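Long-range contact in trehalose-6-phosphate phosphatase (Candida albicans, PDB 5DXI), which is a phosphatase of the HAD superfamily that binds a magnesium ion, beryllium trifluoride and a glycan: residues 22-26 with 198-203. Residues are numbered along the deposited sequence; the frame is centred on the assembly and turned at random.
Sequences RRLFL and LVLHPH
His203 NE2 donates a hydrogen bond of 2.9 Å to Arg23 O, nearly straight at 160°. The acceptor lies at the ring edge, within 5° of the imidazole plane, whereas NE2 stands well above the carbonyl plane of Arg23 and meets the oxygen off its lone pairs. With CG anti to the backbone N (chi1 -173°), the imidazole of His203 reaches in to the start of the strand. Arg22 CB sits over the centre of one ring face, a CH-pi contact of 3.6 Å to the centroid; bond and face contact together would restrict the ring's rotation. The Arg22 chain then runs on past ND1 and bends away, its NE bonding to Leu224 O. Deeper in, the contact is apolar. Leu24 CD2 lies 3.6 Å from Val199 CG2 and also touches the backbone O of Leu198, while Leu26 CD2 meets Leu198 CD1 at 3.7 Å as the two leucines pass in opposite directions. Leu198 and Val199, ending helix 191-199, thus pack on one face of strand 23-27, and His203 of the following loop closes over its start; this central strand of the Rossmann-like HAD sheet lies between strands 62-67 and 227-232, and helix 235-253 packs against Val199 alongside.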
loop_
_atom_site.group_PDB
_atom_site.type_symbol
_atom_site.label_atom_id
_atom_site.label_comp_id
_atom_site.label_asym_id
_atom_site.label_seq_id
_atom_site.Cartn_x
_atom_site.Cartn_y
_atom_site.Cartn_z
ATOM N N ARG A 22 -4.487 -19.668 7.692
ATOM C CA ARG A 22 -4.797 -18.939 6.458
ATOM C C ARG A 22 -4.257 -17.518 6.536
ATOM O O ARG A 22 -4.911 -16.598 7.028
ATOM C CB ARG A 22 -6.304 -18.940 6.203
ATOM C CG ARG A 22 -6.865 -20.340 5.991
ATOM C CD ARG A 22 -8.376 -20.359 6.039
ATOM N NE ARG A 22 -8.886 -19.933 7.343
ATOM C CZ ARG A 22 -9.004 -20.733 8.399
ATOM N NH1 ARG A 22 -8.645 -22.008 8.315
ATOM N NH2 ARG A 22 -9.472 -20.256 9.542
ATOM N N ARG A 23 -3.053 -17.348 6.015
ATOM C CA ARG A 23 -2.333 -16.115 6.209
ATOM C C ARG A 23 -2.437 -15.222 4.985
ATOM O O ARG A 23 -2.300 -15.691 3.851
ATOM C CB ARG A 23 -0.887 -16.455 6.521
ATOM C CG ARG A 23 -0.805 -17.539 7.603
ATOM C CD ARG A 23 0.577 -17.630 8.151
ATOM N NE ARG A 23 0.811 -18.779 9.025
ATOM C CZ ARG A 23 1.541 -19.840 8.692
ATOM N NH1 ARG A 23 2.087 -19.922 7.484
ATOM N NH2 ARG A 23 1.707 -20.827 9.565
ATOM N N LEU A 24 -2.657 -13.934 5.210
ATOM C CA LEU A 24 -2.729 -12.967 4.118
ATOM C C LEU A 24 -1.791 -11.798 4.382
ATOM O O LEU A 24 -1.967 -11.030 5.353
ATOM C CB LEU A 24 -4.161 -12.463 3.936
ATOM C CG LEU A 24 -4.432 -11.404 2.869
ATOM C CD1 LEU A 24 -4.132 -11.925 1.462
ATOM C CD2 LEU A 24 -5.878 -10.928 2.972
ATOM N N PHE A 25 -0.793 -11.668 3.520
ATOM C CA PHE A 25 0.158 -10.570 3.576
ATOM C C PHE A 25 -0.218 -9.479 2.579
ATOM O O PHE A 25 -0.435 -9.755 1.386
ATOM C CB PHE A 25 1.581 -11.081 3.288
ATOM C CG PHE A 25 2.100 -12.042 4.327
ATOM C CD1 PHE A 25 2.756 -11.575 5.457
ATOM C CD2 PHE A 25 1.897 -13.412 4.194
ATOM C CE1 PHE A 25 3.224 -12.459 6.424
ATOM C CE2 PHE A 25 2.357 -14.299 5.159
ATOM C CZ PHE A 25 3.028 -13.821 6.273
ATOM N N LEU A 26 -0.263 -8.242 3.066
ATOM C CA LEU A 26 -0.687 -7.092 2.276
ATOM C C LEU A 26 0.401 -6.034 2.305
ATOM O O LEU A 26 0.449 -5.171 3.203
ATOM C CB LEU A 26 -1.998 -6.532 2.819
ATOM C CG LEU A 26 -3.088 -7.590 2.960
ATOM C CD1 LEU A 26 -4.156 -7.143 3.985
ATOM C CD2 LEU A 26 -3.716 -7.902 1.607
ATOM N N LEU A 198 -9.725 -8.597 -0.652
ATOM C CA LEU A 198 -8.792 -9.693 -0.398
ATOM C C LEU A 198 -9.055 -10.374 0.927
ATOM O O LEU A 198 -8.897 -11.590 1.051
ATOM C CB LEU A 198 -7.352 -9.190 -0.436
ATOM C CG LEU A 198 -6.831 -8.757 -1.804
ATOM C CD1 LEU A 198 -5.419 -8.158 -1.693
ATOM C CD2 LEU A 198 -6.853 -9.929 -2.813
ATOM N N VAL A 199 -9.441 -9.579 1.921
ATOM C CA VAL A 199 -9.689 -10.087 3.260
ATOM C C VAL A 199 -11.069 -10.740 3.361
ATOM O O VAL A 199 -11.203 -11.866 3.846
ATOM C CB VAL A 199 -9.572 -8.965 4.298
ATOM C CG1 VAL A 199 -10.176 -9.383 5.636
ATOM C CG2 VAL A 199 -8.120 -8.537 4.450
ATOM N N LEU A 200 -12.094 -10.035 2.901
ATOM C CA LEU A 200 -13.450 -10.574 2.975
ATOM C C LEU A 200 -13.698 -11.424 1.750
ATOM O O LEU A 200 -14.483 -11.056 0.876
ATOM C CB LEU A 200 -14.481 -9.454 3.073
ATOM C CG LEU A 200 -14.333 -8.555 4.300
ATOM C CD1 LEU A 200 -15.372 -7.455 4.248
ATOM C CD2 LEU A 200 -14.439 -9.353 5.604
ATOM N N HIS A 201 -13.032 -12.571 1.708
ATOM C CA HIS A 201 -12.949 -13.387 0.500
ATOM C C HIS A 201 -12.399 -14.754 0.897
ATOM O O HIS A 201 -11.545 -14.843 1.778
ATOM C CB HIS A 201 -12.042 -12.709 -0.538
ATOM C CG HIS A 201 -12.215 -13.217 -1.938
ATOM N ND1 HIS A 201 -13.315 -12.907 -2.711
ATOM C CD2 HIS A 201 -11.411 -13.980 -2.717
ATOM C CE1 HIS A 201 -13.191 -13.477 -3.896
ATOM N NE2 HIS A 201 -12.041 -14.130 -3.930
ATOM N N PRO A 202 -12.879 -15.829 0.252
ATOM C CA PRO A 202 -12.339 -17.145 0.598
ATOM C C PRO A 202 -10.831 -17.234 0.362
ATOM O O PRO A 202 -10.346 -16.939 -0.732
ATOM C CB PRO A 202 -13.085 -18.092 -0.350
ATOM C CG PRO A 202 -14.330 -17.354 -0.736
ATOM C CD PRO A 202 -13.936 -15.907 -0.770
ATOM N N HIS A 203 -10.089 -17.571 1.411
ATOM C CA HIS A 203 -8.637 -17.752 1.323
ATOM C C HIS A 203 -8.305 -18.973 0.464
ATOM O O HIS A 203 -8.888 -20.037 0.666
ATOM C CB HIS A 203 -8.052 -17.916 2.724
ATOM C CG HIS A 203 -6.558 -17.948 2.776
ATOM N ND1 HIS A 203 -5.824 -19.098 2.581
ATOM C CD2 HIS A 203 -5.665 -16.977 3.077
ATOM C CE1 HIS A 203 -4.539 -18.824 2.727
ATOM N NE2 HIS A 203 -4.416 -17.543 3.031
#